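Local coordinates for protein Phthiocerol/phenolphthiocerol synthesis polyketide synthase type I PpsC (Mycobacterium tuberculosis, PDB 5NJI) that probably dehydrates 3-hydroxyacyl intermediates during phthiocerol lipid assembly through the dehydratase domain, captured here with a dodecenoyl-CoA ligand, at residues 48-53 and 108-113; 122-127 and 141-146; 167-172 and 199-204; 223-228 and 275-280. The protein carries 1 engineered substitution. All coordinates share one frame; numbering follows the deposited sequence.

Contact 1: residues 48-53 and 108-113; sequences SELDPD and PGTVLV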
# COMPACT_ATOMS: atom_id res chain seq x y z
N SER A 48 -13.63 -3.07 -12.39
CA SER A 48 -12.41 -3.54 -13.04
C SER A 48 -12.41 -5.05 -13.02
O SER A 48 -12.89 -5.66 -12.07
CB SER A 48 -11.14 -3.03 -12.36
OG SER A 48 -11.04 -3.53 -11.04
N GLU A 49 -11.86 -5.64 -14.07
CA GLU A 49 -11.72 -7.09 -14.12
C GLU A 49 -10.32 -7.42 -13.64
O GLU A 49 -9.33 -6.96 -14.23
CB GLU A 49 -11.96 -7.62 -15.53
CG GLU A 49 -13.35 -7.31 -16.06
CD GLU A 49 -13.56 -7.78 -17.49
OE1 GLU A 49 -13.25 -8.95 -17.78
OE2 GLU A 49 -14.02 -6.97 -18.32
N LEU A 50 -10.23 -8.16 -12.55
CA LEU A 50 -8.97 -8.63 -12.02
C LEU A 50 -8.82 -10.12 -12.28
O LEU A 50 -9.81 -10.86 -12.36
CB LEU A 50 -8.86 -8.37 -10.52
CG LEU A 50 -9.09 -6.95 -10.03
CD1 LEU A 50 -8.85 -6.90 -8.53
CD2 LEU A 50 -8.20 -5.99 -10.77
N ASP A 51 -7.58 -10.55 -12.43
CA ASP A 51 -7.20 -11.92 -12.71
C ASP A 51 -5.80 -12.09 -12.15
O ASP A 51 -5.04 -11.11 -12.10
CB ASP A 51 -7.24 -12.20 -14.23
CG ASP A 51 -7.03 -13.67 -14.58
OD1 ASP A 51 -5.88 -14.16 -14.51
OD2 ASP A 51 -8.03 -14.33 -14.94
N PRO A 52 -5.42 -13.28 -11.70
CA PRO A 52 -4.06 -13.43 -11.14
C PRO A 52 -2.97 -13.17 -12.15
O PRO A 52 -1.86 -12.79 -11.75
CB PRO A 52 -4.03 -14.87 -10.62
CG PRO A 52 -5.19 -15.54 -11.22
CD PRO A 52 -6.22 -14.50 -11.51
N ASP A 53 -3.26 -13.42 -13.42
CA ASP A 53 -2.27 -13.07 -14.43
C ASP A 53 -2.19 -11.57 -14.81
O ASP A 53 -1.43 -11.23 -15.67
CB ASP A 53 -2.34 -13.91 -15.74
CG ASP A 53 -3.54 -13.55 -16.64
OD1 ASP A 53 -4.10 -12.45 -16.51
OD2 ASP A 53 -3.95 -14.33 -17.55
N PRO A 108 -9.53 -15.91 -11.31
CA PRO A 108 -10.04 -15.54 -12.63
C PRO A 108 -11.49 -15.08 -12.54
O PRO A 108 -12.31 -15.65 -11.82
CB PRO A 108 -9.90 -16.83 -13.44
CG PRO A 108 -8.76 -17.55 -12.80
CD PRO A 108 -8.86 -17.23 -11.33
N GLY A 109 -11.80 -14.01 -13.27
CA GLY A 109 -13.15 -13.48 -13.31
C GLY A 109 -13.53 -12.62 -12.13
O GLY A 109 -14.71 -12.28 -12.00
N THR A 110 -12.58 -12.24 -11.28
CA THR A 110 -12.89 -11.31 -10.20
C THR A 110 -13.26 -9.94 -10.76
O THR A 110 -12.61 -9.43 -11.68
CB THR A 110 -11.68 -11.20 -9.26
OG1 THR A 110 -11.51 -12.43 -8.56
CG2 THR A 110 -11.90 -10.11 -8.21
N VAL A 111 -14.32 -9.35 -10.21
CA VAL A 111 -14.75 -8.02 -10.62
C VAL A 111 -14.74 -7.13 -9.39
O VAL A 111 -15.48 -7.37 -8.42
CB VAL A 111 -16.13 -8.02 -11.29
CG1 VAL A 111 -16.55 -6.58 -11.62
CG2 VAL A 111 -16.04 -8.86 -12.56
N LEU A 112 -13.89 -6.11 -9.42
CA LEU A 112 -13.73 -5.18 -8.32
C LEU A 112 -14.63 -3.99 -8.58
O LEU A 112 -14.58 -3.41 -9.67
CB LEU A 112 -12.27 -4.74 -8.20
CG LEU A 112 -11.88 -4.09 -6.88
CD1 LEU A 112 -11.94 -5.12 -5.79
CD2 LEU A 112 -10.49 -3.54 -6.97
N VAL A 113 -15.45 -3.64 -7.60
CA VAL A 113 -16.46 -2.59 -7.74
C VAL A 113 -16.15 -1.51 -6.72
O VAL A 113 -16.20 -1.76 -5.51
CB VAL A 113 -17.88 -3.15 -7.54
CG1 VAL A 113 -18.93 -2.04 -7.76
CG2 VAL A 113 -18.11 -4.33 -8.49

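Contact 2: residues 122-127 and 141-146; sequences RCQVEI and TATVAR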
# COMPACT_ATOMS: atom_id res chain seq x y z
N ARG A 122 -13.40 16.36 0.65
CA ARG A 122 -13.39 15.11 1.40
C ARG A 122 -14.37 14.16 0.74
O ARG A 122 -15.52 14.55 0.48
CB ARG A 122 -13.78 15.34 2.86
CG ARG A 122 -13.80 14.09 3.73
CD ARG A 122 -13.99 14.47 5.19
NE ARG A 122 -14.00 13.31 6.08
CZ ARG A 122 -15.09 12.63 6.41
NH1 ARG A 122 -16.28 12.97 5.93
NH2 ARG A 122 -15.00 11.59 7.22
N CYS A 123 -13.94 12.93 0.48
CA CYS A 123 -14.79 11.95 -0.18
C CYS A 123 -14.55 10.58 0.44
O CYS A 123 -13.55 10.34 1.12
CB CYS A 123 -14.55 11.94 -1.70
SG CYS A 123 -12.89 11.50 -2.19
N GLN A 124 -15.53 9.69 0.26
CA GLN A 124 -15.55 8.37 0.87
C GLN A 124 -15.54 7.35 -0.24
O GLN A 124 -16.35 7.42 -1.17
CB GLN A 124 -16.79 8.16 1.77
CG GLN A 124 -17.01 9.24 2.82
CD GLN A 124 -16.08 9.09 4.00
OE1 GLN A 124 -15.40 8.07 4.15
NE2 GLN A 124 -16.06 10.10 4.86
N VAL A 125 -14.62 6.40 -0.15
CA VAL A 125 -14.45 5.37 -1.16
C VAL A 125 -14.74 4.02 -0.52
O VAL A 125 -14.35 3.77 0.62
CB VAL A 125 -13.02 5.41 -1.75
CG1 VAL A 125 -12.77 4.26 -2.71
CG2 VAL A 125 -12.77 6.73 -2.44
N GLU A 126 -15.44 3.15 -1.25
CA GLU A 126 -15.70 1.79 -0.79
C GLU A 126 -15.34 0.85 -1.92
O GLU A 126 -15.63 1.13 -3.08
CB GLU A 126 -17.16 1.61 -0.32
CG GLU A 126 -17.45 0.29 0.37
CD GLU A 126 -18.64 0.36 1.31
OE1 GLU A 126 -19.13 1.49 1.58
OE2 GLU A 126 -19.09 -0.71 1.78
N ILE A 127 -14.66 -0.25 -1.58
CA ILE A 127 -14.14 -1.19 -2.56
C ILE A 127 -14.72 -2.56 -2.25
O ILE A 127 -14.53 -3.09 -1.15
CB ILE A 127 -12.60 -1.23 -2.55
CG1 ILE A 127 -12.08 0.14 -2.95
CG2 ILE A 127 -12.08 -2.32 -3.48
CD1 ILE A 127 -10.61 0.32 -2.68
N THR A 141 -12.57 0.35 2.90
CA THR A 141 -13.17 1.66 2.86
C THR A 141 -12.08 2.68 3.08
O THR A 141 -11.08 2.39 3.75
CB THR A 141 -14.26 1.85 3.92
OG1 THR A 141 -13.70 1.59 5.22
CG2 THR A 141 -15.40 0.91 3.68
N ALA A 142 -12.24 3.88 2.50
CA ALA A 142 -11.23 4.91 2.69
C ALA A 142 -11.88 6.28 2.73
O ALA A 142 -12.87 6.55 2.05
CB ALA A 142 -10.17 4.90 1.59
N THR A 143 -11.31 7.15 3.56
CA THR A 143 -11.62 8.57 3.52
C THR A 143 -10.45 9.29 2.87
O THR A 143 -9.31 9.20 3.34
CB THR A 143 -11.89 9.11 4.92
OG1 THR A 143 -13.01 8.43 5.49
CG2 THR A 143 -12.19 10.59 4.85
N VAL A 144 -10.74 10.00 1.79
CA VAL A 144 -9.75 10.74 1.02
C VAL A 144 -10.03 12.23 1.17
O VAL A 144 -11.18 12.66 1.13
CB VAL A 144 -9.77 10.33 -0.46
CG1 VAL A 144 -8.77 11.12 -1.28
CG2 VAL A 144 -9.51 8.83 -0.61
N ALA A 145 -8.96 13.01 1.34
CA ALA A 145 -9.11 14.44 1.57
C ALA A 145 -8.04 15.18 0.79
O ALA A 145 -7.05 14.60 0.33
CB ALA A 145 -9.03 14.77 3.07
N ARG A 146 -8.23 16.48 0.63
CA ARG A 146 -7.19 17.29 0.00
C ARG A 146 -5.88 17.19 0.78
O ARG A 146 -5.87 17.16 2.01
CB ARG A 146 -7.64 18.76 -0.09
CG ARG A 146 -8.72 19.02 -1.15
CD ARG A 146 -8.20 18.80 -2.57
NE ARG A 146 -7.75 20.04 -3.21
CZ ARG A 146 -8.49 20.78 -4.03
NH1 ARG A 146 -9.73 20.43 -4.33
NH2 ARG A 146 -7.97 21.89 -4.55

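Contact 3: residues 167-172 and 199-204; sequences LEDQLD and VTQAGV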
# COMPACT_ATOMS: atom_id res chain seq x y z
N LEU A 167 24.08 4.63 15.38
CA LEU A 167 24.83 3.42 15.05
C LEU A 167 23.83 2.42 14.48
O LEU A 167 22.65 2.39 14.93
CB LEU A 167 25.62 2.78 16.21
CG LEU A 167 26.66 3.70 16.87
CD1 LEU A 167 27.68 4.21 15.86
CD2 LEU A 167 26.00 4.85 17.63
N GLU A 168 24.30 1.66 13.49
CA GLU A 168 23.48 0.67 12.81
C GLU A 168 24.05 -0.73 13.01
O GLU A 168 25.18 -0.93 13.46
CB GLU A 168 23.39 0.94 11.31
CG GLU A 168 22.59 2.15 10.91
CD GLU A 168 22.55 2.32 9.40
OE1 GLU A 168 23.47 1.81 8.72
OE2 GLU A 168 21.60 2.95 8.88
N ASP A 169 23.22 -1.71 12.65
CA ASP A 169 23.64 -3.08 12.41
C ASP A 169 23.12 -3.46 11.04
O ASP A 169 21.91 -3.41 10.81
CB ASP A 169 23.09 -4.03 13.48
CG ASP A 169 23.56 -3.68 14.87
OD1 ASP A 169 24.79 -3.51 15.06
OD2 ASP A 169 22.71 -3.57 15.78
N GLN A 170 24.02 -3.81 10.13
CA GLN A 170 23.61 -4.22 8.79
C GLN A 170 22.87 -5.55 8.85
O GLN A 170 23.19 -6.42 9.67
CB GLN A 170 24.82 -4.33 7.85
CG GLN A 170 25.69 -3.08 7.78
CD GLN A 170 24.90 -1.83 7.42
OE1 GLN A 170 24.18 -1.80 6.42
NE2 GLN A 170 25.04 -0.79 8.24
N LEU A 171 21.87 -5.71 7.98
CA LEU A 171 21.10 -6.93 7.90
C LEU A 171 21.10 -7.43 6.46
O LEU A 171 21.40 -6.69 5.52
CB LEU A 171 19.66 -6.70 8.39
CG LEU A 171 19.50 -6.17 9.82
CD1 LEU A 171 18.03 -5.91 10.13
CD2 LEU A 171 20.10 -7.13 10.84
N ASP A 172 20.74 -8.70 6.30
CA ASP A 172 20.71 -9.32 4.98
C ASP A 172 19.28 -9.33 4.47
O ASP A 172 18.41 -9.94 5.11
CB ASP A 172 21.27 -10.74 5.07
CG ASP A 172 21.25 -11.48 3.73
OD1 ASP A 172 20.80 -10.91 2.71
OD2 ASP A 172 21.69 -12.65 3.70
N VAL A 199 19.36 -1.95 10.81
CA VAL A 199 18.48 -1.60 11.92
C VAL A 199 19.30 -0.84 12.94
O VAL A 199 20.44 -1.22 13.24
CB VAL A 199 17.80 -2.83 12.54
CG1 VAL A 199 18.83 -3.79 13.14
CG2 VAL A 199 16.78 -2.41 13.60
N THR A 200 18.74 0.24 13.47
CA THR A 200 19.45 1.07 14.42
C THR A 200 19.38 0.47 15.82
O THR A 200 18.65 -0.49 16.09
CB THR A 200 18.90 2.50 14.45
OG1 THR A 200 17.61 2.51 15.09
CG2 THR A 200 18.78 3.09 13.06
N GLN A 201 20.16 1.05 16.74
CA GLN A 201 20.12 0.60 18.12
C GLN A 201 18.73 0.78 18.72
O GLN A 201 18.28 -0.03 19.53
CB GLN A 201 21.17 1.35 18.96
CG GLN A 201 22.59 1.24 18.43
CD GLN A 201 23.04 -0.19 18.25
OE1 GLN A 201 23.39 -0.87 19.21
NE2 GLN A 201 23.03 -0.66 17.01
N ALA A 202 18.04 1.85 18.32
CA ALA A 202 16.68 2.09 18.78
C ALA A 202 15.66 1.17 18.12
O ALA A 202 14.48 1.23 18.48
CB ALA A 202 16.29 3.55 18.53
N GLY A 203 16.08 0.35 17.16
CA GLY A 203 15.20 -0.61 16.53
C GLY A 203 14.52 -0.13 15.26
O GLY A 203 13.59 -0.79 14.78
N VAL A 204 14.95 1.00 14.72
CA VAL A 204 14.37 1.53 13.49
C VAL A 204 15.03 0.86 12.30
O VAL A 204 16.25 0.66 12.27
CB VAL A 204 14.53 3.06 13.45
CG1 VAL A 204 13.93 3.66 12.18
CG2 VAL A 204 13.91 3.69 14.69

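Contact 4: residues 223-228 and 275-280; sequences MLHPVM and DITRGV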
# COMPACT_ATOMS: atom_id res chain seq x y z
N MET A 223 -1.33 6.70 -9.29
CA MET A 223 -1.11 7.88 -8.48
C MET A 223 0.02 7.48 -7.48
O MET A 223 1.00 8.18 -7.29
CB MET A 223 -2.33 8.36 -7.67
CG MET A 223 -3.53 8.81 -8.46
SD MET A 223 -3.13 10.33 -9.26
CE MET A 223 -2.98 11.38 -7.86
N LEU A 224 -0.07 6.31 -7.02
CA LEU A 224 0.81 5.73 -5.98
C LEU A 224 1.10 4.28 -6.38
O LEU A 224 0.21 3.62 -6.69
CB LEU A 224 0.05 5.75 -4.58
CG LEU A 224 0.60 5.29 -3.22
CD1 LEU A 224 1.88 6.03 -2.87
CD2 LEU A 224 -0.41 5.39 -2.06
N HIS A 225 2.22 3.95 -6.71
CA HIS A 225 2.56 2.62 -7.22
C HIS A 225 2.42 1.60 -6.04
O HIS A 225 3.17 1.67 -5.17
CB HIS A 225 3.99 2.54 -7.86
CG HIS A 225 4.21 1.34 -8.73
ND1 HIS A 225 3.89 0.07 -8.33
CD2 HIS A 225 4.66 1.21 -10.00
CE1 HIS A 225 4.13 -0.78 -9.30
NE2 HIS A 225 4.60 -0.11 -10.33
N PRO A 226 1.46 0.69 -6.09
CA PRO A 226 1.25 -0.21 -4.98
C PRO A 226 2.48 -1.09 -4.60
O PRO A 226 2.72 -1.41 -3.51
CB PRO A 226 0.09 -1.12 -5.47
CG PRO A 226 -0.56 -0.38 -6.51
CD PRO A 226 0.43 0.54 -7.11
N VAL A 227 3.21 -1.50 -5.62
CA VAL A 227 4.32 -2.44 -5.32
C VAL A 227 5.39 -1.68 -4.55
O VAL A 227 5.97 -2.08 -3.64
CB VAL A 227 4.98 -3.08 -6.59
CG1 VAL A 227 6.12 -3.96 -6.24
CG2 VAL A 227 3.91 -3.74 -7.43
N MET A 228 5.64 -0.46 -5.01
CA MET A 228 6.54 0.44 -4.28
C MET A 228 6.23 0.87 -2.65
O MET A 228 6.93 0.73 -1.77
CB MET A 228 6.94 1.77 -5.01
CG MET A 228 8.16 2.45 -4.47
SD MET A 228 9.59 1.52 -5.12
CE MET A 228 10.95 2.60 -4.95
N ASP A 275 6.26 11.18 -7.23
CA ASP A 275 6.27 9.85 -7.84
C ASP A 275 7.10 8.90 -6.98
O ASP A 275 8.33 8.99 -6.96
CB ASP A 275 6.81 9.95 -9.27
CG ASP A 275 6.91 8.60 -9.96
OD1 ASP A 275 6.61 7.56 -9.34
OD2 ASP A 275 7.29 8.57 -11.15
N ILE A 276 6.43 7.99 -6.27
CA ILE A 276 7.15 7.16 -5.31
C ILE A 276 8.05 6.13 -5.97
O ILE A 276 8.91 5.56 -5.29
CB ILE A 276 6.18 6.52 -4.29
CG1 ILE A 276 5.25 5.50 -4.92
CG2 ILE A 276 5.33 7.60 -3.61
CD1 ILE A 276 4.64 4.54 -3.87
N THR A 277 7.93 5.91 -7.29
CA THR A 277 8.87 5.01 -7.93
C THR A 277 10.28 5.58 -7.98
O THR A 277 11.21 4.83 -8.31
CB THR A 277 8.46 4.64 -9.37
OG1 THR A 277 8.47 5.79 -10.21
CG2 THR A 277 7.09 3.98 -9.41
N ARG A 278 10.45 6.87 -7.66
CA ARG A 278 11.78 7.45 -7.49
C ARG A 278 12.36 7.18 -6.11
O ARG A 278 13.45 7.67 -5.80
CB ARG A 278 11.73 8.96 -7.74
CG ARG A 278 11.35 9.35 -9.17
CD ARG A 278 11.61 10.83 -9.48
NE ARG A 278 10.70 11.75 -8.80
CZ ARG A 278 11.00 12.46 -7.70
NH1 ARG A 278 12.20 12.36 -7.14
NH2 ARG A 278 10.10 13.27 -7.16
N GLY A 279 11.65 6.47 -5.24
CA GLY A 279 12.14 6.25 -3.90
C GLY A 279 13.32 5.30 -3.89
O GLY A 279 13.31 4.27 -4.57
N VAL A 280 14.32 5.63 -3.07
CA VAL A 280 15.51 4.80 -2.92
C VAL A 280 15.80 4.44 -1.47
O VAL A 280 16.59 3.51 -1.22
CB VAL A 280 16.75 5.47 -3.55
CG1 VAL A 280 16.53 5.68 -5.02
CG2 VAL A 280 17.06 6.78 -2.89
O HOH W 1 3.43 8.43 -6.39
O HOH W 2 3.95 6.09 -8.19

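Contact 1: residues 48-53 and 108-113
An antiparallel strand pairing in the N-terminal half of the dehydratase sets Ser-48 opposite Leu-112 and Glu-49 opposite Val-111, the ladder fraying toward Asp-51 and Pro-108. Ser-48 and Leu-112 form a hydrogen-bonded pair: Ser-48 N gives to Leu-112 O at 2.9 Å, and Leu-112 N returns a bond to Ser-48 O at 2.9 Å, each lying in the plane of its carbonyl. Further along, Leu-50 N reaches Thr-110 O at 2.8 Å but is tilted 30° from that carbonyl plane. The short strand segments run at 142° to each other. On the face carrying Ser-48, Leu-50 and Leu-112, Ser-48 OG lies 3.3 Å from Leu-112 CB; its hydrogen bond goes to Leu-31 O. Leu-50 CD1 meets Leu-112 CD2 at 4.1 Å. This is the sheet of the first hotdog half of a polyketide synthase dehydratase, in which strand 122-130 is the next strand after 110-118 and Leu-112 packs on its Thr-129. Past the ladder, Asp-51 has CG anti to the backbone N (chi1 -172°), which carries OD2 over to Pro-108, 3.3 Å from its CA. The other oxygen, OD1, closes an Asx turn by accepting from Asp-53 N at 2.9 Å through its anti lone pair. Beside it the side chains of Pro-52 and Pro-108 cross at about a right angle, CD to CD 3.8 Å.

Contact 2: residues 122-127 and 141-146
Gln-124 and Thr-143 meet because the glutamine sets CG beside its backbone N (chi1 -53°) and bends at chi2 (-77°), which folds its amide back across the strand boundary, while Thr-143 holds OG1 beside its own backbone N and sends CG2 toward Arg-122. The two side chains lie alongside each other, pointing the same way, and as modelled Thr-143 OG1 donates to Gln-124 OE1 at 2.8 Å, well off the C=O direction and tilted 26° from the carbonyl plane. Arg-122, extended from CG to NE, passes obliquely over the methyl, with NE 3.5 Å from Thr-143 CG2. Glu-126 lies beside Thr-141, CG to CG2 3.9 Å, and its carboxylate is engaged further on by Thr-138 and Arg-128. Beneath these groups runs a regular antiparallel ladder of the hairpin 122-130/136-146. Cys-123 and Val-144 exchange two backbone bonds, as do Val-125 and Ala-142; Cys-123 N meets Val-144 O at 2.8 Å and Val-125 N meets Ala-142 O at 2.8 Å. The side chains of these four residues occupy the other face, where Cys-123 SG touches Val-144 CB at 3.8 Å. Helix 70-84, the helix wrapped by the hotdog sheet, covers this apolar face through Ala-77 against Ala-142 and Ala-81 against Val-144. The hairpin is thus amphipathic, its apolar face buried against the helix. On the more polar face one bond ties the glutamine amide to Thr-143, but Gln-124 NE2 lies 3.0 Å from Arg-122 NH2, donor against donor, which leaves the amide's orientation doubtful.

Contact 3: residues 167-172 and 199-204
Asp-169 N gives a 2.9 Å hydrogen bond to Val-199 O, and Val-199 N answers with one to Asp-169 O at 2.9 Å, making these two residues a hydrogen-bonded antiparallel pair. Glu-168 faces Thr-200 in the adjoining non-hydrogen-bonded position. Beyond them Gln-201 N makes only a weak bond to the O of Leu-167, which is poorly ordered. The amide of Gln-201, bent at chi2 (-54°), swings back to reach Asp-169: NE2 lies 3.2 Å from OD2, but it comes from above the carboxylate plane, and the two flat groups stand 76° apart. Val-199 places CG1 between its backbone N and carbonyl carbon (chi1 62°), and this branch meets Leu-171 CD1 at 3.8 Å. On the other face Glu-168 has its carboxylate gripped twice, by Gln-170 NE2 at OE1 (3.1 Å) and by a salt bridge from Arg-206 to OE2. The chain leaving Val-199 reverses in a type I turn from Thr-200 to Gly-203. Gly-203 N gives to Thr-200 O at 2.9 Å and Thr-200 N to Val-204 O at 2.8 Å; with the positive phi of Gly-203, this pair of bonds fits a type I turn with a G1 beta bulge, a common closure of a two-stranded hairpin. Thr-200 OG1 adds an extra bond, accepting from Val-204 N at 3.1 Å. The turn links strands 194-200 and 205-209 in the C-terminal hotdog half, where 168-171 adds an outer antiparallel strand.

Contact 4: residues 223-228 and 275-280
Ile-276 CD1 lies 3.5 Å from His-225 O. In the conformers given, Leu-224 and Met-228 also pack against this isoleucine, but each is modelled in two conformers and the details of their contacts are doubtful. Ile-276 has CG1 between its backbone N and carbonyl carbon (chi1 67°), which, with chi2 extended, brings CD1 into this group; Leu-299, Leu-307 and Leu-308 pack round the isoleucine. Alongside, Thr-277 CG2 approaches His-225 CD2 obliquely at 3.7 Å. Two waters connect the segments: one receives from Ile-276 N and donates to Met-223 O at 2.6 Å, the other donates to Asp-275 OD1 and accepts a weak bond from His-225 N. Further out, the bond from Thr-277 N to Asp-275 OD1 (2.9 Å) makes an Asx turn that shapes the short 3-10 segment, and Thr-277 OG1 adds a second bond to OD1 (2.7 Å) from the same face of the carboxylate. His-225 is fixed at both nitrogens: ND1 accepts from Val-227 N in the ring plane at 3.2 Å, and NE2 bonds to Ala-215 O. This is a histidine N-cap on helix 226-234, at the start of the HPxxxD motif of polyketide synthase dehydratases, whose aspartate is catalytic in relatives.

How the contacts relate
Contacts 1 and 2 are direct neighbours: strands 110-118 and 122-130 lie next to each other, and Leu-112 CD1 of contact 1 touches Ile-127 CG2 of contact 2 at 3.6 Å. Contact 3 lies on the other side of the chain's centre, its own centre about 40 Å from that of contact 1 and about 36 Å from that of contact 2, so the strand pairings lie in both hotdog halves. Contact 4 is the most central, its nearest atoms about 9 Å from contact 2 and about 11 Å from contact 3. The bound dodecenoyl-CoA comes closest to contact 2, about 6 Å from the Thr-141 side chain; the side chains of Leu-112, Val-199 and Met-228 are about 11, 12 and 12 Å from it.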